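PDB 6WCT: guanylate kinase from Stenotrophomonas maltophilia, which catalyses the ATP-dependent phosphorylation of GMP to GDP and is probably essential for recycling GMP and, indirectly, cGMP. Local coordinates for residues 53-58 / 69-74; 76-81 / 95-100; 40-45 / 190-195. All blocks are in the same frame, centred on the assembly; numbering follows the deposited sequence.

Contact 1: residues 53-58 / 69-74; sequences ISFTSR and HYHFVS. With 5GP (guanosine-5'-monophosphate), chain E.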
loop_
_atom_site.group_PDB
_atom_site.type_symbol
_atom_site.label_atom_id
_atom_site.label_comp_id
_atom_site.label_asym_id
_atom_site.label_seq_id
_atom_site.Cartn_x
_atom_site.Cartn_y
_atom_site.Cartn_z
ATOM N N ILE A 53 19.296 -13.238 6.155
ATOM C CA ILE A 53 20.059 -14.191 5.354
ATOM C C ILE A 53 19.541 -15.597 5.651
ATOM O O ILE A 53 19.619 -16.070 6.793
ATOM C CB ILE A 53 21.562 -14.089 5.637
ATOM C CG1 ILE A 53 22.046 -12.648 5.466
ATOM C CG2 ILE A 53 22.335 -15.064 4.724
ATOM C CD1 ILE A 53 21.836 -12.113 4.087
ATOM N N SER A 54 19.005 -16.260 4.633
ATOM C CA SER A 54 18.447 -17.593 4.787
ATOM C C SER A 54 19.544 -18.651 4.885
ATOM O O SER A 54 20.692 -18.440 4.486
ATOM C CB SER A 54 17.535 -17.931 3.600
ATOM O OG SER A 54 16.414 -17.073 3.558
ATOM N N PHE A 55 19.175 -19.789 5.464
ATOM C CA PHE A 55 19.935 -21.030 5.413
ATOM C C PHE A 55 19.446 -21.862 4.230
ATOM O O PHE A 55 18.280 -21.787 3.847
ATOM C CB PHE A 55 19.764 -21.826 6.716
ATOM C CG PHE A 55 20.576 -21.290 7.859
ATOM C CD1 PHE A 55 20.157 -20.169 8.562
ATOM C CD2 PHE A 55 21.765 -21.890 8.216
ATOM C CE1 PHE A 55 20.909 -19.658 9.582
ATOM C CE2 PHE A 55 22.526 -21.390 9.249
ATOM C CZ PHE A 55 22.100 -20.261 9.922
ATOM N N THR A 56 20.351 -22.635 3.629
ATOM C CA THR A 56 19.953 -23.558 2.576
ATOM C C THR A 56 20.937 -24.707 2.547
ATOM O O THR A 56 22.126 -24.524 2.821
ATOM C CB THR A 56 19.912 -22.894 1.192
ATOM O OG1 THR A 56 19.376 -23.806 0.238
ATOM C CG2 THR A 56 21.321 -22.532 0.736
ATOM N N SER A 57 20.435 -25.897 2.221
ATOM C CA SER A 57 21.306 -27.040 2.007
ATOM C C SER A 57 21.601 -27.270 0.535
ATOM O O SER A 57 22.305 -28.227 0.206
ATOM C CB SER A 57 20.708 -28.305 2.633
ATOM O OG SER A 57 19.505 -28.688 1.973
ATOM N N ARG A 58 21.062 -26.441 -0.356
ATOM C CA ARG A 58 21.391 -26.584 -1.765
ATOM C C ARG A 58 22.852 -26.207 -2.003
ATOM O O ARG A 58 23.476 -25.482 -1.220
ATOM C CB ARG A 58 20.456 -25.746 -2.641
ATOM C CG ARG A 58 20.769 -24.252 -2.752
ATOM C CD ARG A 58 20.386 -23.809 -4.161
ATOM N NE ARG A 58 20.178 -22.376 -4.354
ATOM C CZ ARG A 58 21.162 -21.500 -4.504
ATOM N NH1 ARG A 58 22.427 -21.904 -4.439
ATOM N NH2 ARG A 58 20.889 -20.220 -4.713
ATOM N N HIS A 69 24.964 -14.397 0.364
ATOM C CA HIS A 69 23.676 -14.680 -0.269
ATOM C C HIS A 69 22.853 -15.679 0.525
ATOM O O HIS A 69 21.616 -15.582 0.543
ATOM C CB HIS A 69 23.895 -15.188 -1.696
ATOM C CG HIS A 69 24.780 -14.298 -2.512
ATOM N ND1 HIS A 69 26.155 -14.402 -2.501
ATOM C CD2 HIS A 69 24.488 -13.251 -3.320
ATOM C CE1 HIS A 69 26.670 -13.477 -3.292
ATOM N NE2 HIS A 69 25.681 -12.762 -3.797
ATOM N N TYR A 70 23.521 -16.627 1.180
ATOM C CA TYR A 70 22.881 -17.642 2.003
ATOM C C TYR A 70 23.884 -18.074 3.057
ATOM O O TYR A 70 25.093 -17.932 2.878
ATOM C CB TYR A 70 22.459 -18.889 1.189
ATOM C CG TYR A 70 21.241 -18.765 0.292
ATOM C CD1 TYR A 70 19.975 -18.984 0.791
ATOM C CD2 TYR A 70 21.360 -18.415 -1.053
ATOM C CE1 TYR A 70 18.841 -18.888 -0.027
ATOM C CE2 TYR A 70 20.230 -18.301 -1.883
ATOM C CZ TYR A 70 18.973 -18.542 -1.344
ATOM O OH TYR A 70 17.832 -18.459 -2.104
ATOM N N HIS A 71 23.383 -18.682 4.117
ATOM C CA HIS A 71 24.229 -19.527 4.947
ATOM C C HIS A 71 24.078 -20.939 4.387
ATOM O O HIS A 71 23.060 -21.601 4.603
ATOM C CB HIS A 71 23.825 -19.439 6.413
ATOM C CG HIS A 71 23.971 -18.068 6.994
ATOM N ND1 HIS A 71 25.197 -17.480 7.217
ATOM C CD2 HIS A 71 23.043 -17.154 7.369
ATOM C CE1 HIS A 71 25.020 -16.273 7.727
ATOM N NE2 HIS A 71 23.721 -16.051 7.829
ATOM N N PHE A 72 25.074 -21.388 3.634
ATOM C CA PHE A 72 25.028 -22.715 3.042
ATOM C C PHE A 72 25.490 -23.738 4.060
ATOM O O PHE A 72 26.580 -23.614 4.614
ATOM C CB PHE A 72 25.910 -22.804 1.804
ATOM C CG PHE A 72 25.467 -21.925 0.678
ATOM C CD1 PHE A 72 25.944 -20.624 0.577
ATOM C CD2 PHE A 72 24.596 -22.402 -0.292
ATOM C CE1 PHE A 72 25.544 -19.801 -0.471
ATOM C CE2 PHE A 72 24.185 -21.587 -1.350
ATOM C CZ PHE A 72 24.656 -20.291 -1.442
ATOM N N VAL A 73 24.659 -24.742 4.321
ATOM C CA VAL A 73 25.004 -25.807 5.247
ATOM C C VAL A 73 24.692 -27.142 4.581
ATOM O O VAL A 73 24.135 -27.201 3.488
ATOM C CB VAL A 73 24.264 -25.682 6.587
ATOM C CG1 VAL A 73 24.683 -24.401 7.280
ATOM C CG2 VAL A 73 22.754 -25.767 6.379
ATOM N N SER A 74 25.095 -28.219 5.242
ATOM C CA SER A 74 24.778 -29.539 4.738
ATOM C C SER A 74 23.304 -29.839 4.977
ATOM O O SER A 74 22.640 -29.188 5.788
ATOM C CB SER A 74 25.644 -30.592 5.421
ATOM O OG SER A 74 25.254 -30.755 6.774
HETATM P P 5GP E . 17.287 -19.934 -5.156
HETATM O O1P 5GP E . 18.257 -18.998 -4.479
HETATM O O2P 5GP E . 17.272 -19.860 -6.682
HETATM O O3P 5GP E . 17.406 -21.377 -4.733
HETATM O "O5'" 5GP E . 15.843 -19.547 -4.661
HETATM C "C5'" 5GP E . 14.770 -20.457 -4.792
HETATM C "C4'" 5GP E . 13.575 -19.955 -4.041
HETATM O "O4'" 5GP E . 13.777 -20.190 -2.623
HETATM C "C3'" 5GP E . 13.324 -18.442 -4.187
HETATM O "O3'" 5GP E . 11.935 -18.191 -4.361
HETATM C "C2'" 5GP E . 13.731 -17.892 -2.828
HETATM O "O2'" 5GP E . 13.076 -16.701 -2.450
HETATM C "C1'" 5GP E . 13.358 -19.051 -1.926
HETATM N N9 5GP E . 13.998 -19.010 -0.622
HETATM C C8 5GP E . 15.163 -18.359 -0.309
HETATM N N7 5GP E . 15.400 -18.316 0.975
HETATM C C5 5GP E . 14.333 -18.994 1.541
HETATM C C6 5GP E . 14.007 -19.229 2.889
HETATM O O6 5GP E . 14.648 -18.858 3.870
HETATM N N1 5GP E . 12.811 -19.911 3.030
HETATM C C2 5GP E . 12.012 -20.320 1.991
HETATM N N2 5GP E . 10.871 -20.946 2.305
HETATM N N3 5GP E . 12.313 -20.104 0.714
HETATM C C4 5GP E . 13.470 -19.438 0.563
HETATM O O HOH W 1 19.277 -15.170 1.881
HETATM O O HOH W 2 24.960 -26.008 1.071
#
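Phe-55 pairs with His-71 and Thr-56 with Phe-72 as parallel beta bridges, joined by three backbone hydrogen bonds: His-71 N to Ser-54 O, Thr-56 N to His-71 O and Val-73 N to Thr-56 O. Strand 71-72 is an outermost strand of the mixed sheet in the GMP-binding region of guanylate kinase, and strand 55-56 is its inner neighbour. On one face of the sheet, His-71 CB sits over the Phe-55 ring as a CH-pi contact, 3.8 Å from the ring centroid. Val-73 CG1 reaches the edge of the same ring. Ile-53 CG2 lies over one face of the His-71 imidazole, with the two side chains crossing at about a right angle. On the other face of the sheet, Thr-56 and Phe-72 run side by side, and Thr-56 CG2 approaches Phe-72 CD2 at 3.4 Å. Thr-56 OG1 is anti to the backbone N (chi1 -174°). There it accepts from Arg-58 N in an ST turn and is also hydrogen-bonded to Trp-97 O. Three side chains of this contact bind the nucleotide. Ser-54 OG donates to the guanine O6 of GMP at 2.5 Å. Arg-58 grips the phosphate twice, NE to O3P at 3.0 Å and NH2 to O1P at 2.9 Å, while Glu-64 forms a salt bridge with NH2. This salt bridge probably helps to orient the guanidinium toward the phosphate. The Arg-58 and Tyr-70 side chains cross, NH2 near Tyr-70 CE2, with the guanidinium and ring planes 67° apart. Tyr-70 OH donates to the same O1P in a very short bond of 2.5 Å.

Contact 2: residues 76-81 / 95-100; sequences EKFEQM and GDWKGT. With 5GP (guanosine-5'-monophosphate), chain E.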
loop_
_atom_site.group_PDB
_atom_site.type_symbol
_atom_site.label_atom_id
_atom_site.label_comp_id
_atom_site.label_asym_id
_atom_site.label_seq_id
_atom_site.Cartn_x
_atom_site.Cartn_y
_atom_site.Cartn_z
ATOM N N GLU A 76 22.276 -32.577 6.345
ATOM C CA GLU A 76 22.244 -33.142 7.690
ATOM C C GLU A 76 22.238 -32.043 8.743
ATOM O O GLU A 76 21.479 -32.108 9.716
ATOM C CB GLU A 76 23.444 -34.072 7.899
ATOM N N LYS A 77 23.068 -31.015 8.560
ATOM C CA LYS A 77 23.055 -29.901 9.499
ATOM C C LYS A 77 21.722 -29.171 9.457
ATOM O O LYS A 77 21.169 -28.807 10.501
ATOM C CB LYS A 77 24.181 -28.927 9.182
ATOM C CG LYS A 77 24.175 -27.674 10.042
ATOM C CD LYS A 77 24.480 -27.996 11.500
ATOM C CE LYS A 77 24.656 -26.717 12.310
ATOM N NZ LYS A 77 25.045 -26.967 13.726
ATOM N N PHE A 78 21.197 -28.932 8.255
ATOM C CA PHE A 78 19.914 -28.253 8.151
ATOM C C PHE A 78 18.824 -29.055 8.844
ATOM O O PHE A 78 18.046 -28.507 9.632
ATOM C CB PHE A 78 19.557 -28.012 6.690
ATOM C CG PHE A 78 18.455 -27.023 6.505
ATOM C CD1 PHE A 78 17.135 -27.372 6.783
ATOM C CD2 PHE A 78 18.726 -25.746 6.054
ATOM C CE1 PHE A 78 16.109 -26.462 6.617
ATOM C CE2 PHE A 78 17.697 -24.828 5.878
ATOM C CZ PHE A 78 16.390 -25.191 6.165
ATOM N N GLU A 79 18.769 -30.366 8.579
ATOM C CA GLU A 79 17.765 -31.198 9.232
ATOM C C GLU A 79 18.024 -31.291 10.730
ATOM O O GLU A 79 17.074 -31.400 11.513
ATOM C CB GLU A 79 17.710 -32.582 8.583
ATOM C CG GLU A 79 17.109 -32.552 7.177
ATOM C CD GLU A 79 17.216 -33.879 6.439
ATOM O OE1 GLU A 79 16.790 -33.949 5.262
ATOM O OE2 GLU A 79 17.715 -34.856 7.040
ATOM N N GLN A 80 19.296 -31.255 11.141
ATOM C CA GLN A 80 19.617 -31.094 12.558
ATOM C C GLN A 80 19.027 -29.798 13.097
ATOM O O GLN A 80 18.564 -29.739 14.241
ATOM C CB GLN A 80 21.135 -31.107 12.766
ATOM C CG GLN A 80 21.576 -30.822 14.207
ATOM C CD GLN A 80 23.089 -30.827 14.384
ATOM O OE1 GLN A 80 23.812 -31.506 13.655
ATOM N NE2 GLN A 80 23.574 -30.051 15.350
ATOM N N MET A 81 19.081 -28.731 12.303
ATOM C CA MET A 81 18.496 -27.471 12.736
ATOM C C MET A 81 16.974 -27.513 12.702
ATOM O O MET A 81 16.328 -26.835 13.505
ATOM C CB MET A 81 19.021 -26.324 11.873
ATOM C CG MET A 81 20.490 -26.007 12.123
ATOM S SD MET A 81 21.098 -24.804 10.934
ATOM C CE MET A 81 20.255 -23.318 11.484
ATOM N N GLY A 95 13.682 -29.243 -4.305
ATOM C CA GLY A 95 14.535 -30.361 -3.933
ATOM C C GLY A 95 15.679 -30.067 -2.983
ATOM O O GLY A 95 16.592 -30.891 -2.865
ATOM N N ASP A 96 15.638 -28.945 -2.265
ATOM C CA ASP A 96 16.607 -28.669 -1.212
ATOM C C ASP A 96 15.908 -27.894 -0.106
ATOM O O ASP A 96 14.839 -27.321 -0.307
ATOM C CB ASP A 96 17.808 -27.867 -1.728
ATOM C CG ASP A 96 18.746 -28.692 -2.594
ATOM O OD1 ASP A 96 19.486 -29.554 -2.053
ATOM O OD2 ASP A 96 18.736 -28.469 -3.830
ATOM N N TRP A 97 16.534 -27.879 1.063
ATOM C CA TRP A 97 16.015 -27.136 2.203
ATOM C C TRP A 97 16.313 -25.641 2.091
ATOM O O TRP A 97 17.407 -25.236 1.693
ATOM C CB TRP A 97 16.631 -27.663 3.492
ATOM C CG TRP A 97 16.171 -29.025 3.882
ATOM C CD1 TRP A 97 16.942 -30.151 3.994
ATOM C CD2 TRP A 97 14.838 -29.418 4.218
ATOM N NE1 TRP A 97 16.169 -31.215 4.377
ATOM C CE2 TRP A 97 14.873 -30.793 4.522
ATOM C CE3 TRP A 97 13.616 -28.741 4.287
ATOM C CZ2 TRP A 97 13.732 -31.506 4.889
ATOM C CZ3 TRP A 97 12.486 -29.447 4.653
ATOM C CH2 TRP A 97 12.551 -30.818 4.949
ATOM N N LYS A 98 15.339 -24.826 2.478
ATOM C CA LYS A 98 15.502 -23.393 2.654
ATOM C C LYS A 98 14.839 -23.004 3.968
ATOM O O LYS A 98 13.849 -23.613 4.379
ATOM C CB LYS A 98 14.879 -22.601 1.494
ATOM C CG LYS A 98 15.562 -22.801 0.149
ATOM C CD LYS A 98 16.533 -21.680 -0.153
ATOM C CE LYS A 98 17.428 -22.043 -1.326
ATOM N NZ LYS A 98 16.755 -21.830 -2.628
ATOM N N GLY A 99 15.405 -22.009 4.642
ATOM C CA GLY A 99 14.890 -21.644 5.942
ATOM C C GLY A 99 15.342 -20.312 6.508
ATOM O O GLY A 99 16.484 -19.870 6.322
ATOM N N THR A 100 14.429 -19.677 7.233
ATOM C CA THR A 100 14.703 -18.465 7.989
ATOM C C THR A 100 14.947 -18.878 9.432
ATOM O O THR A 100 14.053 -19.444 10.071
ATOM C CB THR A 100 13.520 -17.498 7.933
ATOM O OG1 THR A 100 13.234 -17.142 6.579
ATOM C CG2 THR A 100 13.826 -16.256 8.734
HETATM P P 5GP E . 17.287 -19.934 -5.156
HETATM O O1P 5GP E . 18.257 -18.998 -4.479
HETATM O O2P 5GP E . 17.272 -19.860 -6.682
HETATM O O3P 5GP E . 17.406 -21.377 -4.733
HETATM O "O5'" 5GP E . 15.843 -19.547 -4.661
HETATM C "C5'" 5GP E . 14.770 -20.457 -4.792
HETATM C "C4'" 5GP E . 13.575 -19.955 -4.041
HETATM O "O4'" 5GP E . 13.777 -20.190 -2.623
HETATM C "C3'" 5GP E . 13.324 -18.442 -4.187
HETATM O "O3'" 5GP E . 11.935 -18.191 -4.361
HETATM C "C2'" 5GP E . 13.731 -17.892 -2.828
HETATM O "O2'" 5GP E . 13.076 -16.701 -2.450
HETATM C "C1'" 5GP E . 13.358 -19.051 -1.926
HETATM N N9 5GP E . 13.998 -19.010 -0.622
HETATM C C8 5GP E . 15.163 -18.359 -0.309
HETATM N N7 5GP E . 15.400 -18.316 0.975
HETATM C C5 5GP E . 14.333 -18.994 1.541
HETATM C C6 5GP E . 14.007 -19.229 2.889
HETATM O O6 5GP E . 14.648 -18.858 3.870
HETATM N N1 5GP E . 12.811 -19.911 3.030
HETATM C C2 5GP E . 12.012 -20.320 1.991
HETATM N N2 5GP E . 10.871 -20.946 2.305
HETATM N N3 5GP E . 12.313 -20.104 0.714
HETATM C C4 5GP E . 13.470 -19.438 0.563
#
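Glu-79 OE1 accepts a hydrogen bond from Trp-97 NE1 at 2.9 Å. The bond is nearly straight, and the oxygen lies close to the indole plane. It uses its anti lone pair, the one away from the other carboxylate oxygen. The carboxylate meets the indole at its edge, with the two planes 84° apart. The Glu-79 chain is extended beyond CG. Glu-79 CG also lies 3.2 Å from Trp-97 NE1. Phe-78 lies between helix 75-83 and strand 96-101. Its CG is anti to the backbone N (chi1 -165°), and the ring reaches the strand. Trp-97 CB sits over the centre of the Phe-78 ring, 3.3 Å from its centroid, as a CH-pi contact. The ring is nearly parallel to the five-membered ring of Trp-97, but the two are slid apart and barely overlap. At its far end, Phe-78 CZ meets the backbone, 3.5 Å from Lys-98 C. Gly-99 N lies at the ring edge, and glycine has no side chain there to meet the ring. Phe-87 stacks on Phe-78, and Trp-92 meets Trp-97 edge-to-face. The Lys-98 CB points away from the helix and lies 3.6 Å from guanine C4 of GMP. The helical segment 76-81 and the strand segment 96-100 run 45° apart, with axes 9.5 Å from each other. A helix thus packs on one face of the mixed sheet while the other face lines the GMP site, as in the GMP-binding domain of guanylate kinases.

Contact 3: residues 40-45 / 190-195; sequences NATLAR and TAVDEL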
loop_
_atom_site.group_PDB
_atom_site.type_symbol
_atom_site.label_atom_id
_atom_site.label_comp_id
_atom_site.label_asym_id
_atom_site.label_seq_id
_atom_site.Cartn_x
_atom_site.Cartn_y
_atom_site.Cartn_z
ATOM N N ASN A 40 17.618 -4.868 -2.371
ATOM C CA ASN A 40 18.827 -4.196 -1.897
ATOM C C ASN A 40 18.778 -2.700 -2.175
ATOM O O ASN A 40 19.181 -1.890 -1.327
ATOM C CB ASN A 40 20.069 -4.801 -2.553
ATOM C CG ASN A 40 20.307 -6.242 -2.142
ATOM O OD1 ASN A 40 19.791 -6.707 -1.122
ATOM N ND2 ASN A 40 21.117 -6.949 -2.920
ATOM N N ALA A 41 18.302 -2.304 -3.360
ATOM C CA ALA A 41 18.187 -0.871 -3.636
ATOM C C ALA A 41 17.109 -0.229 -2.781
ATOM O O ALA A 41 17.235 0.934 -2.384
ATOM C CB ALA A 41 17.899 -0.620 -5.117
ATOM N N THR A 42 16.042 -0.964 -2.493
ATOM C CA THR A 42 14.964 -0.426 -1.667
ATOM C C THR A 42 15.410 -0.229 -0.220
ATOM O O THR A 42 15.114 0.804 0.391
ATOM C CB THR A 42 13.772 -1.373 -1.725
ATOM O OG1 THR A 42 13.349 -1.492 -3.088
ATOM C CG2 THR A 42 12.624 -0.829 -0.889
ATOM N N LEU A 43 16.126 -1.212 0.342
ATOM C CA LEU A 43 16.586 -1.100 1.722
ATOM C C LEU A 43 17.641 -0.019 1.889
ATOM O O LEU A 43 17.659 0.662 2.921
ATOM C CB LEU A 43 17.114 -2.444 2.220
ATOM C CG LEU A 43 16.020 -3.510 2.180
ATOM C CD1 LEU A 43 16.561 -4.904 2.481
ATOM C CD2 LEU A 43 14.868 -3.138 3.083
ATOM N N ALA A 44 18.502 0.181 0.885
ATOM C CA ALA A 44 19.462 1.278 0.957
ATOM C C ALA A 44 18.741 2.610 1.068
ATOM O O ALA A 44 19.241 3.549 1.704
ATOM C CB ALA A 44 20.395 1.264 -0.255
ATOM N N ARG A 45 17.598 2.732 0.393
ATOM C CA ARG A 45 16.782 3.939 0.474
ATOM C C ARG A 45 15.941 3.978 1.749
ATOM O O ARG A 45 15.549 5.059 2.194
ATOM C CB ARG A 45 15.886 4.050 -0.763
ATOM C CG ARG A 45 15.331 5.449 -0.985
ATOM C CD ARG A 45 14.412 5.493 -2.188
ATOM N NE ARG A 45 15.130 5.185 -3.416
ATOM C CZ ARG A 45 14.547 5.064 -4.602
ATOM N NH1 ARG A 45 13.237 5.223 -4.715
ATOM N NH2 ARG A 45 15.279 4.778 -5.669
ATOM N N THR A 190 11.766 2.045 -11.584
ATOM C CA THR A 190 10.344 2.117 -11.266
ATOM C C THR A 190 9.956 1.047 -10.249
ATOM O O THR A 190 9.260 1.341 -9.273
ATOM C CB THR A 190 9.517 2.016 -12.556
ATOM O OG1 THR A 190 9.848 3.128 -13.408
ATOM C CG2 THR A 190 8.053 2.076 -12.258
ATOM N N ALA A 191 10.432 -0.190 -10.431
ATOM C CA ALA A 191 10.121 -1.247 -9.464
ATOM C C ALA A 191 10.620 -0.888 -8.062
ATOM O O ALA A 191 9.945 -1.169 -7.063
ATOM C CB ALA A 191 10.729 -2.580 -9.919
ATOM N N VAL A 192 11.804 -0.268 -7.975
ATOM C CA VAL A 192 12.327 0.179 -6.686
ATOM C C VAL A 192 11.407 1.234 -6.084
ATOM O O VAL A 192 11.013 1.144 -4.914
ATOM C CB VAL A 192 13.772 0.698 -6.852
ATOM C CG1 VAL A 192 14.319 1.273 -5.554
ATOM C CG2 VAL A 192 14.681 -0.437 -7.326
ATOM N N ASP A 193 11.017 2.230 -6.886
ATOM C CA ASP A 193 10.059 3.227 -6.410
ATOM C C ASP A 193 8.787 2.569 -5.895
ATOM O O ASP A 193 8.221 2.999 -4.882
ATOM C CB ASP A 193 9.687 4.194 -7.529
ATOM C CG ASP A 193 10.820 5.092 -7.932
ATOM O OD1 ASP A 193 11.803 5.214 -7.169
ATOM O OD2 ASP A 193 10.702 5.686 -9.018
ATOM N N GLU A 194 8.304 1.551 -6.610
ATOM C CA GLU A 194 7.040 0.914 -6.252
ATOM C C GLU A 194 7.168 0.111 -4.964
ATOM O O GLU A 194 6.272 0.135 -4.117
ATOM C CB GLU A 194 6.562 0.042 -7.420
ATOM C CG GLU A 194 6.230 0.886 -8.682
ATOM C CD GLU A 194 5.619 0.086 -9.834
ATOM O OE1 GLU A 194 5.819 -1.146 -9.902
ATOM O OE2 GLU A 194 4.927 0.703 -10.679
ATOM N N LEU A 195 8.265 -0.618 -4.798
ATOM C CA LEU A 195 8.447 -1.329 -3.540
ATOM C C LEU A 195 8.614 -0.333 -2.394
ATOM O O LEU A 195 8.132 -0.571 -1.281
ATOM C CB LEU A 195 9.631 -2.293 -3.638
ATOM C CG LEU A 195 9.808 -3.264 -2.468
ATOM C CD1 LEU A 195 8.591 -4.135 -2.300
ATOM C CD2 LEU A 195 11.082 -4.085 -2.558
HETATM O O HOH W 3 14.532 4.158 -8.019
#
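Arg-45 reaches across from helix 35-45 to Val-192 and Asp-193 of helix 188-203. Its CB points toward the second helix. CG is anti to the backbone N, and CD continues the extended course. The chain bends at chi3 (-64°), and the guanidinium beyond it makes the contact. CZ lies 3.9 Å from Val-192 CG1. That methyl sits over one face of the guanidinium, offset toward the rim, and is nearest to NH2. NH1 forms a salt bridge with Asp-193 OD1 at 2.8 Å, and the hydrogen bond within it is nearly straight. The acceptor lies in the guanidinium plane and is met nearly along its C-O bond. The guanidinium and carboxylate planes are 52° apart. A water accepts from NH2 and donates to the same Asp-193 OD1, giving this oxygen a second partner. Helix 35-45 follows the Walker A loop of this P-loop kinase fold, and helix 188-203 follows an outermost strand, 181-184, of the parallel sheet. The segments 40-45 and 190-195 cross at -53°, with axes 9.1 Å apart. Thr-42 and Val-192 have the closest CA atoms. Next to the salt bridge the packing is mostly apolar. Val-192 places CG2 against Ala-41 CB at 3.9 Å, while its CG1 also approaches Thr-42 OG1. Leu-195 crosses Thr-42 at about a right angle, with Leu-195 CD2 3.5 Å from Thr-42 OG1. The Thr-42 hydroxyl is hydrogen-bonded to Ile-38 O in its own helix. Ile-183 of the neighbouring strand touches Leu-195 as well.

Contacts 1 and 2 meet in the mixed sheet, where strands 55-56 and 96-101 are neighbours, and their centres are about 8 Å apart. Phe-55 N lies 2.8 Å from Gly-99 O, a probable hydrogen bond. Both contacts touch GMP. Ser-54, Arg-58 and Tyr-70 of the pocket come from contact 1, and Lys-98, Gly-99 and Thr-100 come from contact 2. Contact 3 is separate. Its centre is about 25 Å from that of contact 1 and about 30 Å from that of contact 2, and it touches neither. It joins helices beside the parallel sheet, with the Leu-195 side chain about 13 Å from GMP. In sequence, segments 40-45 and 190-195 bracket all of contacts 1 and 2.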